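Arabinan-endo 1,5-alpha-l-arabinase (Bacillus subtilis, PDB 1UV4) cleaves internal alpha-1,5 linkages between L-arabinofuranosyl residues in arabinan, a step in breaking down the plant cell wall, and binds calcium. Local coordinates at residues S106-I109 with S110-G113; K221-T224 with G225-D229. All coordinates share one frame; numbering follows the deposited sequence.

Contact 1. Residues S106-I109 with S110-G113; sequences STSI and SSGG
Ser106 OG donates to the carbonyl O of Gly113, 2.6 Å away, and the two ends of a short loop are tied together there. The loop joins strands 99-106 and 115-123, the third and fourth strands of one antiparallel blade of the beta-propeller. The donor comes in almost head-on to the carbonyl, with a C=O...OG angle of 170°. Ser106 OG also accepts from Ser108 N at 2.9 Å, in a bond that is nearly straight. This second bond defines an ST turn, so one buried hydroxyl both shapes the start of the loop and grips its far end. With chi1 at -175°, OG lies opposite the backbone N and beside the carbonyl carbon, on the side of the residues that follow.

Ser108 and Ser111 form the next layer, each side chain bonding to the other's backbone. Ser111 N donates to Ser108 OG at 3.1 Å, while Ser111 OG donates to Ser108 O, also at 3.1 Å and tilted 30° from that carbonyl's plane. Between these bonds Ser108 CB and Ser111 CB lie 3.8 Å apart. Weaker bonds follow: Gly112 N toward the carbonyls of Ser108 and Ile109, and Ser110 OG toward Ser108 OG. Gly112 turns the chain back with a positive phi.

Outside the loop, the carboxylate of Glu20 receives the backbone N-H groups of Ile109 and Ser110, one on each oxygen. The buried Ile109 side chain packs on Ile18 and Tyr25, in strands of the preceding blade. Near the loop's base, a water accepts from Thr107 N at 3.0 Å and donates weakly to the Gly113 carbonyl O.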
ATOM      1  N   SER A 106      14.679  10.609  -2.249  1.00 12.16           N
ATOM      2  CA  SER A 106      14.821  11.807  -3.097  1.00 12.64           C
ATOM      3  C   SER A 106      14.528  13.051  -2.281  1.00 12.71           C
ATOM      4  O   SER A 106      13.846  12.992  -1.270  1.00 13.04           O
ATOM      5  CB  SER A 106      13.829  11.785  -4.266  1.00 13.73           C
ATOM      6  OG  SER A 106      14.051  12.879  -5.132  1.00 17.95           O
ATOM      7  N   THR A 107      15.017  14.198  -2.730  1.00 13.55           N
ATOM      8  CA  THR A 107      14.575  15.458  -2.160  1.00 14.59           C
ATOM      9  C   THR A 107      13.574  16.148  -3.055  1.00 14.27           C
ATOM     10  O   THR A 107      13.142  17.227  -2.711  1.00 17.42           O
ATOM     11  CB  THR A 107      15.757  16.414  -1.873  1.00 15.23           C
ATOM     12  OG1 THR A 107      16.599  16.523  -3.025  1.00 15.13           O
ATOM     13  CG2 THR A 107      16.654  15.854  -0.785  1.00 16.68           C
ATOM     14  N   SER A 108      13.210  15.542  -4.184  1.00 16.00           N
ATOM     15  CA  SER A 108      12.221  16.162  -5.089  1.00 17.26           C
ATOM     16  C   SER A 108      11.569  15.172  -6.046  1.00 17.10           C
ATOM     17  O   SER A 108      12.227  14.591  -6.928  1.00 18.23           O
ATOM     18  CB  SER A 108      12.866  17.287  -5.904  1.00 17.21           C
ATOM     19  OG  SER A 108      11.984  17.759  -6.921  1.00 20.17           O
ATOM     20  N   ILE A 109      10.259  15.006  -5.915  1.00 17.34           N
ATOM     21  CA  ILE A 109       9.512  14.138  -6.831  1.00 18.12           C
ATOM     22  C   ILE A 109       9.424  14.727  -8.245  1.00 18.42           C
ATOM     23  O   ILE A 109       9.491  13.990  -9.217  1.00 18.94           O
ATOM     24  CB  ILE A 109       8.095  13.878  -6.308  1.00 18.81           C
ATOM     25  CG1 ILE A 109       8.162  13.321  -4.893  1.00 16.87           C
ATOM     26  CG2 ILE A 109       7.359  12.935  -7.236  1.00 19.06           C
ATOM     27  CD1 ILE A 109       6.823  13.466  -4.135  1.00 18.73           C
ATOM     28  N   SER A 110       9.248  16.042  -8.338  1.00 19.71           N
ATOM     29  CA  SER A 110       9.122  16.712  -9.637  1.00 20.48           C
ATOM     30  C   SER A 110      10.414  16.596 -10.456  1.00 21.86           C
ATOM     31  O   SER A 110      10.360  16.543 -11.687  1.00 21.36           O
ATOM     32  CB  SER A 110       8.676  18.190  -9.498  1.00 19.95           C
ATOM     33  OG  SER A 110       9.727  19.073  -9.152  1.00 22.37           O
ATOM     34  N   SER A 111      11.561  16.511  -9.769  1.00 22.77           N
ATOM     35  CA  SER A 111      12.866  16.427 -10.448  1.00 23.33           C
ATOM     36  C   SER A 111      13.070  15.007 -11.000  1.00 23.06           C
ATOM     37  O   SER A 111      13.716  14.830 -12.043  1.00 23.23           O
ATOM     38  CB  SER A 111      14.027  16.863  -9.516  1.00 23.42           C
ATOM     39  OG  SER A 111      14.511  15.774  -8.718  1.00 27.22           O
ATOM     40  N   GLY A 112      12.502  14.010 -10.324  1.00 22.23           N
ATOM     41  CA  GLY A 112      12.522  12.631 -10.794  1.00 23.42           C
ATOM     42  C   GLY A 112      13.831  11.892 -10.538  1.00 23.17           C
ATOM     43  O   GLY A 112      14.087  10.872 -11.179  1.00 25.53           O
ATOM     44  N   GLY A 113      14.667  12.421  -9.646  1.00 22.76           N
ATOM     45  CA  GLY A 113      15.940  11.797  -9.307  1.00 22.12           C
ATOM     46  C   GLY A 113      15.774  10.982  -8.020  1.00 21.14           C
ATOM     47  O   GLY A 113      15.317  11.527  -6.996  1.00 21.96           O
TER
HETATM   48  O   HOH W   1      16.920  13.906  -5.078  0.50 26.01           O

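Contact 2. Residues K221-T224 with G225-D229; sequences KSIT and GPYLD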
ATOM      1  N   LYS A 221      -4.629  -0.422  20.676  1.00 13.58           N
ATOM      2  CA  LYS A 221      -3.902   0.542  21.480  1.00 13.93           C
ATOM      3  C   LYS A 221      -2.379   0.434  21.236  1.00 13.72           C
ATOM      4  O   LYS A 221      -1.654   1.409  21.413  1.00 13.68           O
ATOM      5  CB  LYS A 221      -4.259   0.396  22.976  1.00 14.66           C
ATOM      6  CG  LYS A 221      -5.648   0.890  23.323  1.00 17.98           C
ATOM      7  CD  LYS A 221      -5.727   2.448  23.234  1.00 23.82           C
ATOM      8  CE  LYS A 221      -6.978   3.045  23.867  1.00 26.74           C
ATOM      9  NZ  LYS A 221      -7.170   4.446  23.373  1.00 29.85           N
ATOM     10  N   SER A 222      -1.903  -0.744  20.854  1.00 13.79           N
ATOM     11  CA  SER A 222      -0.493  -0.904  20.558  1.00 15.06           C
ATOM     12  C   SER A 222      -0.289  -1.186  19.078  1.00 13.87           C
ATOM     13  O   SER A 222      -1.147  -1.769  18.392  1.00 13.83           O
ATOM     14  CB  SER A 222       0.117  -1.988  21.425  1.00 17.27           C
ATOM     15  OG  SER A 222      -0.326  -3.230  21.008  1.00 21.73           O
ATOM     16  N   ILE A 223       0.852  -0.769  18.565  1.00 13.64           N
ATOM     17  CA  ILE A 223       1.069  -0.882  17.133  1.00 13.18           C
ATOM     18  C   ILE A 223       1.166  -2.332  16.696  1.00 13.66           C
ATOM     19  O   ILE A 223       0.836  -2.680  15.551  1.00 12.54           O
ATOM     20  CB  ILE A 223       2.257  -0.003  16.663  1.00 13.08           C
ATOM     21  CG1 ILE A 223       2.213   0.208  15.139  1.00 12.50           C
ATOM     22  CG2 ILE A 223       3.581  -0.588  17.099  1.00 13.65           C
ATOM     23  CD1 ILE A 223       3.240   1.172  14.582  1.00 14.34           C
ATOM     24  N   THR A 224       1.575  -3.189  17.626  1.00 13.23           N
ATOM     25  CA  THR A 224       1.733  -4.594  17.326  1.00 13.46           C
ATOM     26  C   THR A 224       0.478  -5.416  17.524  1.00 14.21           C
ATOM     27  O   THR A 224       0.501  -6.646  17.291  1.00 14.96           O
ATOM     28  CB  THR A 224       2.913  -5.189  18.093  1.00 14.31           C
ATOM     29  OG1 THR A 224       2.851  -4.842  19.482  1.00 14.60           O
ATOM     30  CG2 THR A 224       4.242  -4.626  17.590  1.00 14.85           C
ATOM     31  N   GLY A 225      -0.624  -4.768  17.901  1.00 14.10           N
ATOM     32  CA  GLY A 225      -1.928  -5.404  17.964  1.00 13.45           C
ATOM     33  C   GLY A 225      -2.278  -5.978  19.329  1.00 14.52           C
ATOM     34  O   GLY A 225      -1.548  -5.795  20.306  1.00 14.80           O
ATOM     35  N   PRO A 226      -3.385  -6.707  19.423  1.00 14.68           N
ATOM     36  CA  PRO A 226      -4.210  -7.095  18.275  1.00 13.70           C
ATOM     37  C   PRO A 226      -5.107  -6.005  17.786  1.00 13.21           C
ATOM     38  O   PRO A 226      -5.680  -5.264  18.606  1.00 15.06           O
ATOM     39  CB  PRO A 226      -5.063  -8.259  18.849  1.00 14.78           C
ATOM     40  CG  PRO A 226      -5.250  -7.908  20.320  1.00 14.45           C
ATOM     41  CD  PRO A 226      -3.868  -7.323  20.673  1.00 15.37           C
ATOM     42  N   TYR A 227      -5.254  -5.920  16.462  1.00 12.52           N
ATOM     43  CA  TYR A 227      -6.208  -5.020  15.837  1.00 11.47           C
ATOM     44  C   TYR A 227      -7.602  -5.675  15.890  1.00 12.51           C
ATOM     45  O   TYR A 227      -7.794  -6.765  15.392  1.00 13.48           O
ATOM     46  CB  TYR A 227      -5.799  -4.666  14.399  1.00 11.51           C
ATOM     47  CG  TYR A 227      -4.566  -3.787  14.385  1.00 11.72           C
ATOM     48  CD1 TYR A 227      -3.276  -4.330  14.432  1.00 13.38           C
ATOM     49  CD2 TYR A 227      -4.687  -2.420  14.315  1.00 12.56           C
ATOM     50  CE1 TYR A 227      -2.168  -3.518  14.493  1.00 13.26           C
ATOM     51  CE2 TYR A 227      -3.592  -1.603  14.290  1.00 11.64           C
ATOM     52  CZ  TYR A 227      -2.319  -2.138  14.399  1.00 10.85           C
ATOM     53  OH  TYR A 227      -1.219  -1.341  14.417  1.00 12.88           O
ATOM     54  N   LEU A 228      -8.549  -5.013  16.509  1.00 12.64           N
ATOM     55  CA  LEU A 228      -9.903  -5.528  16.709  1.00 12.80           C
ATOM     56  C   LEU A 228     -10.874  -4.733  15.844  1.00 12.71           C
ATOM     57  O   LEU A 228     -10.741  -3.507  15.742  1.00 12.59           O
ATOM     58  CB  LEU A 228     -10.324  -5.398  18.183  1.00 13.97           C
ATOM     59  CG  LEU A 228      -9.416  -6.080  19.186  1.00 14.51           C
ATOM     60  CD1 LEU A 228     -10.038  -5.911  20.566  1.00 16.41           C
ATOM     61  CD2 LEU A 228      -9.161  -7.555  18.864  1.00 16.09           C
ATOM     62  N   ASP A 229     -11.818  -5.417  15.212  1.00 11.96           N
ATOM     63  CA  ASP A 229     -12.863  -4.737  14.475  1.00 12.05           C
ATOM     64  C   ASP A 229     -14.000  -4.248  15.381  1.00 11.78           C
ATOM     65  O   ASP A 229     -13.932  -4.405  16.601  1.00 11.82           O
ATOM     66  CB  ASP A 229     -13.338  -5.582  13.277  1.00 11.46           C
ATOM     67  CG  ASP A 229     -14.089  -6.813  13.642  1.00 14.09           C
ATOM     68  OD1 ASP A 229     -14.708  -6.906  14.735  1.00 13.19           O
ATOM     69  OD2 ASP A 229     -14.262  -7.734  12.806  1.00 14.91           O
TER
HETATM   70  O   HOH W   2       1.033  -6.238  20.885  1.00 25.39           O
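Tyr227 OH donates to the carbonyl O of Ile223 over 2.7 Å, reaching back four residues across a type I beta turn that runs from Ser222 to Gly225. Ile223 O sits at the edge of the phenol ring, near its plane, 3.3 Å from Tyr227 CE1. Seen from the carbonyl, the hydroxyl arrives tilted 30° out of plane. Ile223 and Tyr227 extend side by side in the same direction, and Ile223 CG1 comes within 3.8 Å of Tyr227 OH. With chi1 at -69° the ring lies on the backbone-N side of its residue, and its hydroxyl end reaches the turn.

The turn is closed by Gly225 N, which donates to Ser222 O at 3.1 Å. Ser220 OG is a second partner of that carbonyl. A water joins the two segments: it lies 2.7 Å from Thr224 OG1 and donates to Gly225 O, also at 2.7 Å. Gly225 has a positive phi of 93°, a conformation that glycine adopts readily. The peptide bond between Gly225 and Pro226 is cis, within the short span that leads from the turn to Tyr227.

The turn belongs to the connection between strands 212-220 and 241-244 in one propeller blade. Tyr227 lies against Tyr196 and Leu198 of strand 195-203 in the same blade and against Ile174 of strand 170-175, while Ile223 and Thr224 rest on Trp145 of strand 144-148 in the preceding blade.

Overall arrangement
Contacts 1 and 2 lie on opposite sides of the chain's centre, 35 Å apart between centres and about 22 Å at their nearest atoms, so they do not touch. Each occupies a connection between the third and fourth strands of a four-stranded blade, and each leans on the blade before its own. They follow in series along the chain, in different blades of the same family 43 domain. Neither lies at the calcium: the side chain of Ile109 is about 12 Å from a bound ion and that of Ile223 about 13 Å. The nearer link is in contact 2, where the Ile223 side chain is about 9 Å from that of Glu135 at the metal site.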